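Local coordinates for protein putative PLP-dependent aminotransferase (Bacillus cereus ATCC 10987, PDB 3JU7) that probably acts as a pyridoxal-phosphate-dependent aminotransferase of the DegT/DnrJ/EryC1 family, at residues K74-S85 against A95-I105. Numbering follows the deposited sequence.
Sequences KRKKGKYALMPS and AIWCGLEPYFI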
# COMPACT_ATOMS: atom_id res chain seq x y z
N LYS A 74 -7.22 0.88 17.97
CA LYS A 74 -6.50 0.48 19.16
C LYS A 74 -6.73 1.43 20.36
O LYS A 74 -6.81 2.64 20.23
CB LYS A 74 -5.00 0.33 18.89
CG LYS A 74 -4.33 1.63 18.51
CD LYS A 74 -2.85 1.51 18.12
CE LYS A 74 -2.25 2.91 18.07
NZ LYS A 74 -0.81 2.86 17.94
N ARG A 75 -6.80 0.85 21.56
CA ARG A 75 -6.88 1.66 22.76
C ARG A 75 -5.53 2.29 22.98
O ARG A 75 -4.49 1.62 22.95
CB ARG A 75 -7.32 0.83 23.95
CG ARG A 75 -8.62 0.14 23.67
CD ARG A 75 -9.29 -0.35 24.88
NE ARG A 75 -8.43 -1.21 25.65
CZ ARG A 75 -8.83 -1.87 26.73
NH1 ARG A 75 -10.09 -1.75 27.16
NH2 ARG A 75 -7.98 -2.66 27.39
N LYS A 76 -5.56 3.59 23.19
CA LYS A 76 -4.35 4.40 23.13
C LYS A 76 -3.36 4.10 24.26
O LYS A 76 -2.19 4.33 24.12
CB LYS A 76 -4.71 5.91 23.05
CG LYS A 76 -5.24 6.35 21.64
N LYS A 77 -3.82 3.53 25.36
CA LYS A 77 -2.89 3.22 26.42
C LYS A 77 -2.37 1.77 26.35
O LYS A 77 -1.46 1.42 27.08
CB LYS A 77 -3.52 3.55 27.78
CG LYS A 77 -3.70 5.07 28.03
N GLY A 78 -2.92 0.94 25.46
CA GLY A 78 -2.58 -0.48 25.40
C GLY A 78 -1.26 -0.76 24.69
O GLY A 78 -0.78 0.03 23.88
N LYS A 79 -0.70 -1.92 24.99
CA LYS A 79 0.61 -2.32 24.52
C LYS A 79 0.51 -3.55 23.58
O LYS A 79 1.34 -3.76 22.71
CB LYS A 79 1.43 -2.69 25.76
CG LYS A 79 2.72 -3.43 25.47
CD LYS A 79 3.55 -3.59 26.72
CE LYS A 79 4.96 -4.06 26.36
NZ LYS A 79 5.83 -4.30 27.55
N TYR A 80 -0.50 -4.38 23.76
CA TYR A 80 -0.56 -5.67 23.07
C TYR A 80 -1.74 -5.80 22.09
O TYR A 80 -2.84 -5.28 22.34
CB TYR A 80 -0.70 -6.77 24.11
CG TYR A 80 0.43 -6.85 25.10
CD1 TYR A 80 1.71 -7.20 24.69
CD2 TYR A 80 0.22 -6.62 26.44
CE1 TYR A 80 2.73 -7.32 25.59
CE2 TYR A 80 1.25 -6.69 27.35
CZ TYR A 80 2.51 -7.06 26.91
OH TYR A 80 3.57 -7.16 27.77
N ALA A 81 -1.50 -6.53 21.01
CA ALA A 81 -2.56 -6.98 20.10
C ALA A 81 -2.72 -8.49 20.34
O ALA A 81 -1.80 -9.26 20.05
CB ALA A 81 -2.18 -6.72 18.63
N LEU A 82 -3.84 -8.91 20.93
CA LEU A 82 -4.06 -10.35 21.23
C LEU A 82 -4.57 -11.01 19.94
O LEU A 82 -5.56 -10.57 19.35
CB LEU A 82 -5.07 -10.53 22.37
CG LEU A 82 -4.58 -10.36 23.79
CD1 LEU A 82 -3.67 -9.11 23.95
CD2 LEU A 82 -5.80 -10.32 24.70
N MSE A 83 -3.84 -12.01 19.47
CA MSE A 83 -4.16 -12.68 18.21
C MSE A 83 -3.64 -14.11 18.25
O MSE A 83 -2.81 -14.46 19.06
CB MSE A 83 -3.51 -11.94 17.03
CG MSE A 83 -1.98 -11.87 17.16
SE MSE A 83 -1.06 -10.98 15.71
CE MSE A 83 -1.82 -9.21 15.88
N PRO A 84 -4.11 -14.93 17.33
CA PRO A 84 -3.51 -16.25 17.22
C PRO A 84 -2.11 -16.20 16.63
O PRO A 84 -1.78 -15.24 15.91
CB PRO A 84 -4.45 -16.95 16.25
CG PRO A 84 -4.97 -15.83 15.39
CD PRO A 84 -5.24 -14.74 16.40
N SER A 85 -1.28 -17.20 16.96
CA SER A 85 -0.01 -17.44 16.28
C SER A 85 -0.30 -18.11 14.93
O SER A 85 0.36 -17.85 13.91
CB SER A 85 0.88 -18.36 17.12
OG SER A 85 2.03 -18.77 16.41
N ALA A 95 0.33 -5.31 13.38
CA ALA A 95 0.27 -4.80 14.75
C ALA A 95 1.56 -4.06 15.13
O ALA A 95 1.54 -2.99 15.76
CB ALA A 95 -0.02 -5.94 15.77
N ILE A 96 2.68 -4.67 14.75
CA ILE A 96 4.00 -4.15 15.04
C ILE A 96 4.17 -2.77 14.37
O ILE A 96 4.74 -1.89 14.97
CB ILE A 96 5.11 -5.14 14.54
CG1 ILE A 96 5.06 -6.44 15.33
CG2 ILE A 96 6.46 -4.52 14.67
CD1 ILE A 96 5.96 -7.58 14.76
N TRP A 97 3.66 -2.59 13.15
CA TRP A 97 3.73 -1.30 12.48
C TRP A 97 2.87 -0.24 13.20
O TRP A 97 3.15 0.96 13.12
CB TRP A 97 3.29 -1.40 11.01
CG TRP A 97 4.34 -1.79 10.03
CD1 TRP A 97 4.55 -3.04 9.51
CD2 TRP A 97 5.30 -0.93 9.38
NE1 TRP A 97 5.58 -3.02 8.61
CE2 TRP A 97 6.06 -1.74 8.50
CE3 TRP A 97 5.57 0.43 9.44
CZ2 TRP A 97 7.09 -1.23 7.72
CZ3 TRP A 97 6.59 0.94 8.64
CH2 TRP A 97 7.35 0.11 7.80
N CYS A 98 1.81 -0.67 13.90
CA CYS A 98 1.00 0.25 14.72
C CYS A 98 1.60 0.48 16.08
O CYS A 98 1.00 1.08 16.96
CB CYS A 98 -0.40 -0.27 14.85
SG CYS A 98 -1.30 -0.22 13.27
N GLY A 99 2.80 -0.05 16.30
CA GLY A 99 3.46 0.13 17.56
C GLY A 99 3.02 -0.81 18.66
O GLY A 99 3.27 -0.55 19.80
N LEU A 100 2.37 -1.91 18.32
CA LEU A 100 1.96 -2.86 19.35
C LEU A 100 2.83 -4.08 19.32
O LEU A 100 3.53 -4.35 18.34
CB LEU A 100 0.53 -3.29 19.14
CG LEU A 100 -0.39 -2.08 19.06
CD1 LEU A 100 -1.72 -2.59 18.67
CD2 LEU A 100 -0.38 -1.38 20.43
N GLU A 101 2.80 -4.83 20.42
CA GLU A 101 3.44 -6.12 20.45
C GLU A 101 2.35 -7.16 20.25
O GLU A 101 1.32 -7.12 20.90
CB GLU A 101 4.10 -6.37 21.81
CG GLU A 101 5.31 -5.57 22.05
CD GLU A 101 6.07 -6.04 23.29
OE1 GLU A 101 5.87 -7.18 23.77
OE2 GLU A 101 6.88 -5.25 23.76
N PRO A 102 2.58 -8.10 19.34
CA PRO A 102 1.64 -9.21 19.36
C PRO A 102 1.76 -9.95 20.70
O PRO A 102 2.83 -9.96 21.34
CB PRO A 102 2.11 -10.10 18.20
CG PRO A 102 2.90 -9.13 17.29
CD PRO A 102 3.55 -8.19 18.24
N TYR A 103 0.63 -10.49 21.14
CA TYR A 103 0.54 -11.39 22.29
C TYR A 103 -0.27 -12.61 21.83
O TYR A 103 -1.50 -12.53 21.61
CB TYR A 103 -0.16 -10.72 23.46
CG TYR A 103 0.09 -11.36 24.83
CD1 TYR A 103 -0.22 -12.70 25.09
CD2 TYR A 103 0.66 -10.61 25.85
CE1 TYR A 103 0.00 -13.25 26.34
CE2 TYR A 103 0.89 -11.16 27.10
CZ TYR A 103 0.56 -12.47 27.33
OH TYR A 103 0.82 -12.97 28.58
N PHE A 104 0.42 -13.75 21.66
CA PHE A 104 -0.21 -14.87 20.99
C PHE A 104 -1.07 -15.74 21.93
O PHE A 104 -0.66 -16.05 23.06
CB PHE A 104 0.83 -15.74 20.29
CG PHE A 104 1.61 -15.04 19.22
CD1 PHE A 104 0.98 -14.59 18.06
CD2 PHE A 104 2.97 -14.87 19.33
CE1 PHE A 104 1.70 -13.98 17.06
CE2 PHE A 104 3.69 -14.24 18.33
CZ PHE A 104 3.05 -13.79 17.20
N ILE A 105 -2.24 -16.13 21.41
CA ILE A 105 -3.26 -16.89 22.13
C ILE A 105 -3.46 -18.23 21.39
O ILE A 105 -3.65 -18.26 20.15
CB ILE A 105 -4.61 -16.09 22.14
CG1 ILE A 105 -4.40 -14.64 22.64
CG2 ILE A 105 -5.78 -16.82 22.92
CD1 ILE A 105 -3.78 -14.49 24.01
O HOH W 1 -2.34 -19.58 18.17
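Strands 80-84 and 101-105 are the parallel neighbours of a beta-alpha-beta unit, joined through helix 90-97. Both backbone polar atoms of Ala81 are bonded to strand 101-105: its N donates to Glu101 O (2.9 Å) and its O accepts from Tyr103 N (2.9 Å). Next come Met83 N to Tyr103 O and Ile105 N to Met83 O. Tyr80 and Tyr103, on one face of the sheet, form a T-shaped stack, planes at 89°. CD2 of Tyr103 sits over the centre of the Tyr80 ring, and CG of Lys79 covers the opposite face. Glu101 OE1 lies at that ring's edge, 3.6 Å from Tyr80 CE1. The other face of the sheet, with Ala81, Met83, Pro102 and Phe104, is apolar. There Ala95 CB of the helix touches Ala81 CB (3.7 Å) and Met83 CE (3.7 Å). The selenomethionine chain bends at its last torsion (chi3 62°), bringing CE to the helix, while SE lies beside Pro102 CB. A Schellman motif at Gly99 ends the helix. Lys74 NZ donates a hydrogen bond to Cys98 O (2.7 Å), lying in that carbonyl's plane. Lys79 NZ and Glu101 OE2, 4.0 Å apart, probably attract only modestly; the contact appears to rest mainly on backbone hydrogen bonds and apolar and aromatic packing.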